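Local coordinates for YkuI protein (Bacillus subtilis, PDB 2BAS) that binds the second messenger cyclic di-GMP and is probably a phosphodiesterase that cleaves it through its EAL domain, at residues I109-D114 with H141-E146; Y42-S47 with V54-L59; E146-N151 with A174-G179. One frame throughout, in Å; residues are numbered along the deposited sequence.

From the N terminus, interaction 2 closes first: a short turn brings 54-59 back along 42-47. Interaction 1 follows, its strands 108-112 and 143-147 separated by a helical connection that includes helix 124-135. Interaction 3 then begins at Glu146, where interaction 1 stops, and returns to the sheet at 174-179 after helix 156-167. The three loops run in series, none enclosing or crossing another. Together they join five neighbouring strands of the curled sheet of the EAL domain: Phe110 pairs with Tyr56 and Val58 between interactions 2 and 1, and Glu146 belongs to both 1 and 3. Glu57 OE2 and Glu146 OE1, 3.5 Å apart, bring like charges of interactions 2 and 3 together.

Interaction 1: I109-D114 with H141-E146; sequences IFMNQD and HRFVLE
Val144 lies over one face of the Phe110 ring, its CB 4.0 Å from the ring centroid and offset toward the rim, a CH-pi contact. At the edge of the same ring, near its plane, is the carboxylate of Glu146, with OE2 3.4 Å from Phe110 CD2 and the two planes 72° apart. The Phe143 ring is approached obliquely by two side chains. Met111, a selenomethionine, bends at chi3 (-55°), which swings CE back to 3.4 Å from Phe143 CD2, while SE, 5.3 Å from the ring centroid and oblique to it, makes a Met-aromatic contact. Ile109 CD1 comes to 3.7 Å from Phe143 CE2. The amide plane of Asn112 and the carboxylate plane of Glu146 are only 21° from parallel, although the side chains cross at about a right angle. On the face of Met111 and Phe143, Leu145 CD1 touches Gln113 CG.

The backbones form a parallel ladder. Arg142 O accepts from Ile109 N, and Ile109 O in turn receives Val144 N at 2.7 Å. Met111 continues in the same way, its N bonded to Val144 O and its O to Glu146 N, until Gln113 N reaches Glu146 O at 3.0 Å. This alternation is the ordinary parallel pattern; here it joins neighbouring strands of the EAL domain's curled sheet.

The two faces of the pair have different surroundings. Ile109, Met111, Phe143 and Leu145 pack outward on helices 82-100 and 124-135, including Leu97 and Phe126. Phe110, Val144 and Glu146 face the other way, where Glu146 OE2 forms a salt bridge with Lys197 NZ of strand 195-199. Strands 53-64 and 172-178 flank the pair, bonded to Phe110 and Leu145 respectively.

Interaction 2: Y42-S47 with V54-L59; sequences YQAIFS and VGYEVL
Tyr42 to Ser47 and Val54 to Leu59 are the two arms of an antiparallel beta hairpin in the EAL domain, and Glu57-Val58-Leu59 is probably this protein's version of the Glu-Ala-Leu signature. Gln43 and Glu57 form a hydrogen-bonded pair: Glu57 N reaches Gln43 O at 2.9 Å, and Gln43 N answers to Glu57 O. The pairing puts both side chains on one face; with CG anti to the backbone N (chi1 -168° and -167°) and extended chains, both carry OE1 out to Gln253 NE2, which bonds to each. Beside them Ile45 reaches along the strand partner, its CD1 3.8 Å from Glu57 N.

Tyr42, Ala44, Tyr56 and Val58 occupy the other face. Tyr56 CG lies anti to the carbonyl carbon, beside the backbone N (chi1 -64°), which sets the ring alongside Ala44, with CE2 3.8 Å from Ala44 CB, CD2 near Ala44 CA, and Tyr42 CB at 3.9 Å from CD2. Leu265 N bonds to its OH, and the ring stacks with that of Phe264. The Tyr42 ring meets Phe264 edge to face and leans its CE2 obliquely toward Val58 CG2.

Near the turn, Val54 spreads its two methyls over different neighbours. Its CG2 takes the crowded position between the backbone N and the carbonyl carbon, and comes to 3.3 Å from Ile45 O, the oxygen that also accepts Val54 N in a bond of 2.9 Å. The other methyl, Val54 CG1, rests 3.6 Å from Ser47 CB.

Interaction 3: E146-N151 with A174-G179; sequences EITEHN and AVDNIG
Asp176 turns its side chain toward Ile147 and Thr148. CB lies 3.2 Å from Ile147 O, the same oxygen that takes Asp176 N in a weak, bent bond. From there CG stands anti to the backbone N (chi1 -156°), which carries OD2 to 3.4 Å from Thr148 OG1, a weak hydrogen bond. OD1 turns back to its own chain and accepts Asn177 N at 2.7 Å, from above the carboxylate plane. With the carboxylate cut away, as in an alanine here, Thr148 OG1 is likely to lose this weak partner and Asn177 N its bond to OD1, at the corner of the chain.

Before this end the strands are joined by Ile147 N bonded to Ala174 O, 2.9 Å, and Glu146 CG rests on Ala174 CB. On the other face, Glu149 OE2 sits 3.5 Å from both methyls of Val175, while its OE1 is bonded to Tyr160 OH.

The contact pairs the strands of a beta-alpha-beta unit whose helix is 156-167. Asn112 of strand 108-112 touches both Thr148 and Asp176, Lys197 of strand 195-199 packs on Asp176, and Leu191 of helix 185-191 lies against Glu149 and Val175.

Interaction 1: I109-D114 with H141-E146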
loop_
_atom_site.group_PDB
_atom_site.type_symbol
_atom_site.label_atom_id
_atom_site.label_comp_id
_atom_site.label_asym_id
_atom_site.label_seq_id
_atom_site.Cartn_x
_atom_site.Cartn_y
_atom_site.Cartn_z
ATOM N N ILE A 109 -27.669 -5.683 -2.174
ATOM C CA ILE A 109 -28.235 -4.528 -2.878
ATOM C C ILE A 109 -27.219 -3.377 -2.905
ATOM O O ILE A 109 -27.004 -2.699 -1.888
ATOM C CB ILE A 109 -29.592 -4.057 -2.243
ATOM C CG1 ILE A 109 -30.586 -5.217 -2.124
ATOM C CG2 ILE A 109 -30.206 -2.930 -3.056
ATOM C CD1 ILE A 109 -31.791 -4.930 -1.228
ATOM N N PHE A 110 -26.588 -3.171 -4.062
ATOM C CA PHE A 110 -25.610 -2.087 -4.246
ATOM C C PHE A 110 -26.279 -0.806 -4.762
ATOM O O PHE A 110 -26.788 -0.757 -5.891
ATOM C CB PHE A 110 -24.505 -2.503 -5.218
ATOM C CG PHE A 110 -23.551 -3.534 -4.678
ATOM C CD1 PHE A 110 -23.910 -4.882 -4.619
ATOM C CD2 PHE A 110 -22.269 -3.162 -4.268
ATOM C CE1 PHE A 110 -23.011 -5.847 -4.134
ATOM C CE2 PHE A 110 -21.377 -4.116 -3.773
ATOM C CZ PHE A 110 -21.748 -5.468 -3.712
HETATM N N MSE A 111 -26.265 0.228 -3.928
HETATM C CA MSE A 111 -26.838 1.521 -4.275
HETATM C C MSE A 111 -25.793 2.626 -4.179
HETATM O O MSE A 111 -25.266 2.901 -3.099
HETATM C CB MSE A 111 -27.987 1.853 -3.333
HETATM C CG MSE A 111 -29.184 0.935 -3.403
HETATM SE SE MSE A 111 -30.345 1.210 -1.841
HETATM C CE MSE A 111 -29.001 0.898 -0.385
ATOM N N ASN A 112 -25.511 3.260 -5.309
ATOM C CA ASN A 112 -24.536 4.353 -5.394
ATOM C C ASN A 112 -25.195 5.672 -5.043
ATOM O O ASN A 112 -25.973 6.216 -5.825
ATOM C CB ASN A 112 -23.958 4.429 -6.807
ATOM C CG ASN A 112 -22.781 5.379 -6.917
ATOM O OD1 ASN A 112 -22.301 5.938 -5.924
ATOM N ND2 ASN A 112 -22.298 5.561 -8.143
ATOM N N GLN A 113 -24.866 6.190 -3.867
ATOM C CA GLN A 113 -25.531 7.373 -3.348
ATOM C C GLN A 113 -24.588 8.544 -3.239
ATOM O O GLN A 113 -23.483 8.409 -2.732
ATOM C CB GLN A 113 -26.151 7.060 -1.992
ATOM C CG GLN A 113 -27.327 6.118 -2.096
ATOM C CD GLN A 113 -28.595 6.842 -2.484
ATOM O OE1 GLN A 113 -29.053 7.730 -1.761
ATOM N NE2 GLN A 113 -29.178 6.466 -3.619
ATOM N N ASP A 114 -25.050 9.687 -3.735
ATOM C CA ASP A 114 -24.313 10.945 -3.712
ATOM C C ASP A 114 -24.161 11.428 -2.266
ATOM O O ASP A 114 -25.149 11.634 -1.565
ATOM C CB ASP A 114 -25.073 11.972 -4.562
ATOM C CG ASP A 114 -24.265 13.230 -4.871
ATOM O OD1 ASP A 114 -23.146 13.403 -4.321
ATOM O OD2 ASP A 114 -24.773 14.057 -5.674
ATOM N N HIS A 141 -28.479 -5.713 6.672
ATOM C CA HIS A 141 -27.132 -6.169 6.345
ATOM C C HIS A 141 -26.977 -6.503 4.866
ATOM O O HIS A 141 -25.884 -6.821 4.417
ATOM C CB HIS A 141 -26.689 -7.346 7.238
ATOM C CG HIS A 141 -27.416 -8.636 6.981
ATOM N ND1 HIS A 141 -28.255 -9.212 7.908
ATOM C CD2 HIS A 141 -27.406 -9.474 5.915
ATOM C CE1 HIS A 141 -28.741 -10.343 7.423
ATOM N NE2 HIS A 141 -28.244 -10.523 6.213
ATOM N N ARG A 142 -28.071 -6.429 4.116
ATOM C CA ARG A 142 -28.043 -6.724 2.687
ATOM C C ARG A 142 -27.748 -5.500 1.826
ATOM O O ARG A 142 -27.542 -5.625 0.611
ATOM C CB ARG A 142 -29.373 -7.335 2.257
ATOM C CG ARG A 142 -29.566 -8.780 2.703
ATOM C CD ARG A 142 -31.012 -9.221 2.466
ATOM N NE ARG A 142 -31.381 -9.159 1.052
ATOM C CZ ARG A 142 -32.625 -9.237 0.589
ATOM N NH1 ARG A 142 -33.655 -9.377 1.421
ATOM N NH2 ARG A 142 -32.840 -9.170 -0.718
ATOM N N PHE A 143 -27.735 -4.327 2.454
ATOM C CA PHE A 143 -27.526 -3.076 1.738
ATOM C C PHE A 143 -26.062 -2.697 1.652
ATOM O O PHE A 143 -25.350 -2.671 2.659
ATOM C CB PHE A 143 -28.292 -1.927 2.396
ATOM C CG PHE A 143 -29.785 -2.041 2.270
ATOM C CD1 PHE A 143 -30.565 -2.390 3.375
ATOM C CD2 PHE A 143 -30.421 -1.795 1.053
ATOM C CE1 PHE A 143 -31.952 -2.485 3.269
ATOM C CE2 PHE A 143 -31.805 -1.898 0.943
ATOM C CZ PHE A 143 -32.571 -2.239 2.049
ATOM N N VAL A 144 -25.618 -2.399 0.437
ATOM C CA VAL A 144 -24.279 -1.864 0.245
ATOM C C VAL A 144 -24.377 -0.420 -0.265
ATOM O O VAL A 144 -24.755 -0.164 -1.410
ATOM C CB VAL A 144 -23.403 -2.761 -0.654
ATOM C CG1 VAL A 144 -22.028 -2.154 -0.817
ATOM C CG2 VAL A 144 -23.265 -4.145 -0.040
ATOM N N LEU A 145 -24.057 0.510 0.627
ATOM C CA LEU A 145 -24.059 1.921 0.323
ATOM C C LEU A 145 -22.704 2.339 -0.264
ATOM O O LEU A 145 -21.686 2.386 0.443
ATOM C CB LEU A 145 -24.358 2.707 1.596
ATOM C CG LEU A 145 -24.706 4.182 1.503
ATOM C CD1 LEU A 145 -26.148 4.338 1.047
ATOM C CD2 LEU A 145 -24.521 4.846 2.854
ATOM N N GLU A 146 -22.700 2.627 -1.565
ATOM C CA GLU A 146 -21.508 3.094 -2.244
ATOM C C GLU A 146 -21.391 4.608 -2.111
ATOM O O GLU A 146 -22.321 5.341 -2.442
ATOM C CB GLU A 146 -21.524 2.701 -3.716
ATOM C CG GLU A 146 -21.572 1.201 -4.006
ATOM C CD GLU A 146 -21.622 0.898 -5.513
ATOM O OE1 GLU A 146 -21.084 1.701 -6.322
ATOM O OE2 GLU A 146 -22.196 -0.151 -5.887
#

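Interaction 2: Y42-S47 with V54-L59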
loop_
_atom_site.group_PDB
_atom_site.type_symbol
_atom_site.label_atom_id
_atom_site.label_comp_id
_atom_site.label_asym_id
_atom_site.label_seq_id
_atom_site.Cartn_x
_atom_site.Cartn_y
_atom_site.Cartn_z
ATOM N N TYR A 42 -30.687 -3.115 -13.566
ATOM C CA TYR A 42 -29.787 -3.862 -12.680
ATOM C C TYR A 42 -28.576 -4.448 -13.406
ATOM O O TYR A 42 -28.659 -4.827 -14.578
ATOM C CB TYR A 42 -30.551 -4.994 -11.980
ATOM C CG TYR A 42 -31.891 -4.600 -11.373
ATOM C CD1 TYR A 42 -33.065 -4.660 -12.124
ATOM C CD2 TYR A 42 -31.982 -4.174 -10.044
ATOM C CE1 TYR A 42 -34.296 -4.295 -11.570
ATOM C CE2 TYR A 42 -33.200 -3.813 -9.486
ATOM C CZ TYR A 42 -34.353 -3.877 -10.255
ATOM O OH TYR A 42 -35.557 -3.521 -9.701
ATOM N N GLN A 43 -27.451 -4.519 -12.699
ATOM C CA GLN A 43 -26.263 -5.184 -13.214
ATOM C C GLN A 43 -25.729 -6.136 -12.156
ATOM O O GLN A 43 -25.464 -5.737 -11.027
ATOM C CB GLN A 43 -25.196 -4.177 -13.651
ATOM C CG GLN A 43 -24.057 -4.811 -14.473
ATOM C CD GLN A 43 -23.079 -3.790 -15.030
ATOM O OE1 GLN A 43 -22.955 -2.670 -14.524
ATOM N NE2 GLN A 43 -22.369 -4.180 -16.078
ATOM N N ALA A 44 -25.582 -7.401 -12.531
ATOM C CA ALA A 44 -25.156 -8.442 -11.600
ATOM C C ALA A 44 -23.714 -8.289 -11.169
ATOM O O ALA A 44 -22.861 -7.805 -11.928
ATOM C CB ALA A 44 -25.386 -9.825 -12.194
ATOM N N ILE A 45 -23.456 -8.694 -9.930
ATOM C CA ILE A 45 -22.113 -8.700 -9.393
ATOM C C ILE A 45 -21.772 -10.131 -9.029
ATOM O O ILE A 45 -22.581 -10.832 -8.403
ATOM C CB ILE A 45 -21.966 -7.725 -8.215
ATOM C CG1 ILE A 45 -22.140 -6.295 -8.730
ATOM C CG2 ILE A 45 -20.590 -7.873 -7.570
ATOM C CD1 ILE A 45 -22.671 -5.351 -7.722
ATOM N N PHE A 46 -20.575 -10.555 -9.434
ATOM C CA PHE A 46 -20.196 -11.965 -9.383
ATOM C C PHE A 46 -19.220 -12.364 -8.296
ATOM O O PHE A 46 -18.279 -11.648 -7.995
ATOM C CB PHE A 46 -19.700 -12.428 -10.755
ATOM C CG PHE A 46 -20.774 -12.421 -11.803
ATOM C CD1 PHE A 46 -21.002 -11.286 -12.578
ATOM C CD2 PHE A 46 -21.581 -13.536 -11.994
ATOM C CE1 PHE A 46 -22.005 -11.270 -13.543
ATOM C CE2 PHE A 46 -22.585 -13.531 -12.952
ATOM C CZ PHE A 46 -22.794 -12.394 -13.732
ATOM N N SER A 47 -19.489 -13.531 -7.719
ATOM C CA SER A 47 -18.702 -14.137 -6.650
ATOM C C SER A 47 -17.439 -14.757 -7.221
ATOM O O SER A 47 -17.443 -15.235 -8.358
ATOM C CB SER A 47 -19.533 -15.252 -6.002
ATOM O OG SER A 47 -19.113 -15.544 -4.681
ATOM N N VAL A 54 -24.088 -12.421 -6.516
ATOM C CA VAL A 54 -24.198 -12.175 -5.074
ATOM C C VAL A 54 -25.086 -10.961 -4.798
ATOM O O VAL A 54 -25.532 -10.747 -3.666
ATOM C CB VAL A 54 -22.808 -11.966 -4.433
ATOM C CG1 VAL A 54 -22.045 -13.270 -4.408
ATOM C CG2 VAL A 54 -22.015 -10.905 -5.181
ATOM N N GLY A 55 -25.330 -10.178 -5.849
ATOM C CA GLY A 55 -26.189 -9.007 -5.781
ATOM C C GLY A 55 -26.284 -8.288 -7.113
ATOM O O GLY A 55 -25.827 -8.796 -8.141
ATOM N N TYR A 56 -26.892 -7.107 -7.088
ATOM C CA TYR A 56 -27.066 -6.291 -8.280
ATOM C C TYR A 56 -26.906 -4.828 -7.910
ATOM O O TYR A 56 -27.476 -4.374 -6.918
ATOM C CB TYR A 56 -28.476 -6.464 -8.851
ATOM C CG TYR A 56 -28.840 -7.843 -9.350
ATOM C CD1 TYR A 56 -29.375 -8.806 -8.486
ATOM C CD2 TYR A 56 -28.682 -8.177 -10.695
ATOM C CE1 TYR A 56 -29.727 -10.076 -8.947
ATOM C CE2 TYR A 56 -29.033 -9.445 -11.170
ATOM C CZ TYR A 56 -29.558 -10.387 -10.290
ATOM O OH TYR A 56 -29.912 -11.632 -10.757
ATOM N N GLU A 57 -26.143 -4.082 -8.698
ATOM C CA GLU A 57 -26.108 -2.640 -8.529
ATOM C C GLU A 57 -27.428 -2.134 -9.096
ATOM O O GLU A 57 -27.902 -2.643 -10.119
ATOM C CB GLU A 57 -24.924 -2.005 -9.259
ATOM C CG GLU A 57 -24.677 -0.556 -8.855
ATOM C CD GLU A 57 -23.584 0.138 -9.672
ATOM O OE1 GLU A 57 -23.272 -0.310 -10.796
ATOM O OE2 GLU A 57 -23.035 1.153 -9.185
ATOM N N VAL A 58 -28.028 -1.165 -8.403
ATOM C CA VAL A 58 -29.286 -0.557 -8.821
ATOM C C VAL A 58 -28.992 0.674 -9.687
ATOM O O VAL A 58 -28.391 1.637 -9.215
ATOM C CB VAL A 58 -30.174 -0.188 -7.597
ATOM C CG1 VAL A 58 -31.367 0.677 -8.015
ATOM C CG2 VAL A 58 -30.665 -1.444 -6.903
ATOM N N LEU A 59 -29.424 0.631 -10.947
ATOM C CA LEU A 59 -29.128 1.693 -11.918
ATOM C C LEU A 59 -30.377 2.481 -12.327
ATOM O O LEU A 59 -31.455 1.912 -12.435
ATOM C CB LEU A 59 -28.423 1.095 -13.147
ATOM C CG LEU A 59 -27.138 0.274 -12.889
ATOM C CD1 LEU A 59 -26.625 -0.411 -14.145
ATOM C CD2 LEU A 59 -26.024 1.118 -12.282
#

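Interaction 3: E146-N151 with A174-G179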
loop_
_atom_site.group_PDB
_atom_site.type_symbol
_atom_site.label_atom_id
_atom_site.label_comp_id
_atom_site.label_asym_id
_atom_site.label_seq_id
_atom_site.Cartn_x
_atom_site.Cartn_y
_atom_site.Cartn_z
ATOM N N GLU A 146 -22.700 2.627 -1.565
ATOM C CA GLU A 146 -21.508 3.094 -2.244
ATOM C C GLU A 146 -21.391 4.608 -2.111
ATOM O O GLU A 146 -22.321 5.341 -2.442
ATOM C CB GLU A 146 -21.524 2.701 -3.716
ATOM C CG GLU A 146 -21.572 1.201 -4.006
ATOM C CD GLU A 146 -21.622 0.898 -5.513
ATOM O OE1 GLU A 146 -21.084 1.701 -6.322
ATOM O OE2 GLU A 146 -22.196 -0.151 -5.887
ATOM N N ILE A 147 -20.248 5.066 -1.624
ATOM C CA ILE A 147 -19.996 6.485 -1.451
ATOM C C ILE A 147 -18.812 6.939 -2.315
ATOM O O ILE A 147 -17.841 6.195 -2.500
ATOM C CB ILE A 147 -19.743 6.835 0.044
ATOM C CG1 ILE A 147 -20.850 6.263 0.939
ATOM C CG2 ILE A 147 -19.669 8.348 0.244
ATOM C CD1 ILE A 147 -22.232 6.913 0.737
ATOM N N THR A 148 -18.918 8.148 -2.860
ATOM C CA THR A 148 -17.847 8.755 -3.638
ATOM C C THR A 148 -17.403 10.013 -2.900
ATOM O O THR A 148 -18.117 11.021 -2.893
ATOM C CB THR A 148 -18.304 9.122 -5.073
ATOM O OG1 THR A 148 -19.003 8.018 -5.660
ATOM C CG2 THR A 148 -17.108 9.483 -5.949
ATOM N N GLU A 149 -16.231 9.948 -2.274
ATOM C CA GLU A 149 -15.719 11.072 -1.479
ATOM C C GLU A 149 -14.959 12.072 -2.336
ATOM O O GLU A 149 -14.546 13.122 -1.851
ATOM C CB GLU A 149 -14.806 10.586 -0.360
ATOM C CG GLU A 149 -15.298 9.374 0.385
ATOM C CD GLU A 149 -14.169 8.691 1.105
ATOM O OE1 GLU A 149 -13.220 9.391 1.522
ATOM O OE2 GLU A 149 -14.222 7.455 1.249
ATOM N N HIS A 150 -14.750 11.727 -3.601
ATOM C CA HIS A 150 -14.120 12.632 -4.546
ATOM C C HIS A 150 -14.938 13.925 -4.644
ATOM O O HIS A 150 -14.386 15.026 -4.634
ATOM C CB HIS A 150 -13.978 11.945 -5.915
ATOM C CG HIS A 150 -13.823 12.897 -7.065
ATOM N ND1 HIS A 150 -12.727 13.723 -7.210
ATOM C CD2 HIS A 150 -14.625 13.147 -8.128
ATOM C CE1 HIS A 150 -12.865 14.446 -8.308
ATOM N NE2 HIS A 150 -14.009 14.117 -8.882
ATOM N N ASN A 151 -16.258 13.777 -4.689
ATOM C CA ASN A 151 -17.163 14.901 -4.900
ATOM C C ASN A 151 -17.486 15.770 -3.674
ATOM O O ASN A 151 -18.131 16.808 -3.814
ATOM C CB ASN A 151 -18.466 14.372 -5.506
ATOM C CG ASN A 151 -18.258 13.743 -6.865
ATOM O OD1 ASN A 151 -17.564 14.299 -7.718
ATOM N ND2 ASN A 151 -18.863 12.582 -7.080
ATOM N N ALA A 174 -19.327 0.626 0.896
ATOM C CA ALA A 174 -18.384 0.505 -0.188
ATOM C C ALA A 174 -17.869 1.895 -0.511
ATOM O O ALA A 174 -18.651 2.833 -0.580
ATOM C CB ALA A 174 -19.063 -0.084 -1.392
ATOM N N VAL A 175 -16.554 2.024 -0.669
ATOM C CA VAL A 175 -15.952 3.267 -1.141
ATOM C C VAL A 175 -15.656 3.102 -2.642
ATOM O O VAL A 175 -15.261 2.026 -3.099
ATOM C CB VAL A 175 -14.700 3.672 -0.321
ATOM C CG1 VAL A 175 -13.951 4.805 -0.978
ATOM C CG2 VAL A 175 -15.106 4.105 1.085
ATOM N N ASP A 176 -15.803 4.153 -3.381
ATOM C CA ASP A 176 -15.793 4.189 -4.849
ATOM C C ASP A 176 -14.516 4.892 -5.355
ATOM O O ASP A 176 -13.843 5.603 -4.599
ATOM C CB ASP A 176 -17.023 4.955 -5.351
ATOM C CG ASP A 176 -17.420 4.580 -6.774
ATOM O OD1 ASP A 176 -16.699 3.749 -7.445
ATOM O OD2 ASP A 176 -18.478 5.097 -7.304
ATOM N N ASN A 177 -14.239 4.651 -6.633
ATOM C CA ASN A 177 -13.077 5.224 -7.370
ATOM C C ASN A 177 -11.745 5.090 -6.612
ATOM O O ASN A 177 -10.994 6.061 -6.444
ATOM C CB ASN A 177 -13.276 6.722 -7.616
ATOM C CG ASN A 177 -14.529 7.045 -8.424
ATOM O OD1 ASN A 177 -15.133 6.147 -9.007
ATOM N ND2 ASN A 177 -14.961 8.290 -8.495
ATOM N N ILE A 178 -11.441 3.900 -6.161
ATOM C CA ILE A 178 -10.186 3.672 -5.435
ATOM C C ILE A 178 -9.058 3.368 -6.436
ATOM O O ILE A 178 -9.270 2.676 -7.448
ATOM C CB ILE A 178 -10.341 2.507 -4.457
ATOM C CG1 ILE A 178 -11.379 2.789 -3.366
ATOM C CG2 ILE A 178 -9.041 2.168 -3.720
ATOM C CD1 ILE A 178 -11.056 4.039 -2.539
ATOM N N GLY A 179 -7.899 3.915 -6.101
ATOM C CA GLY A 179 -6.668 3.760 -6.888
ATOM C C GLY A 179 -6.393 5.005 -7.739
ATOM O O GLY A 179 -5.239 5.432 -7.895
#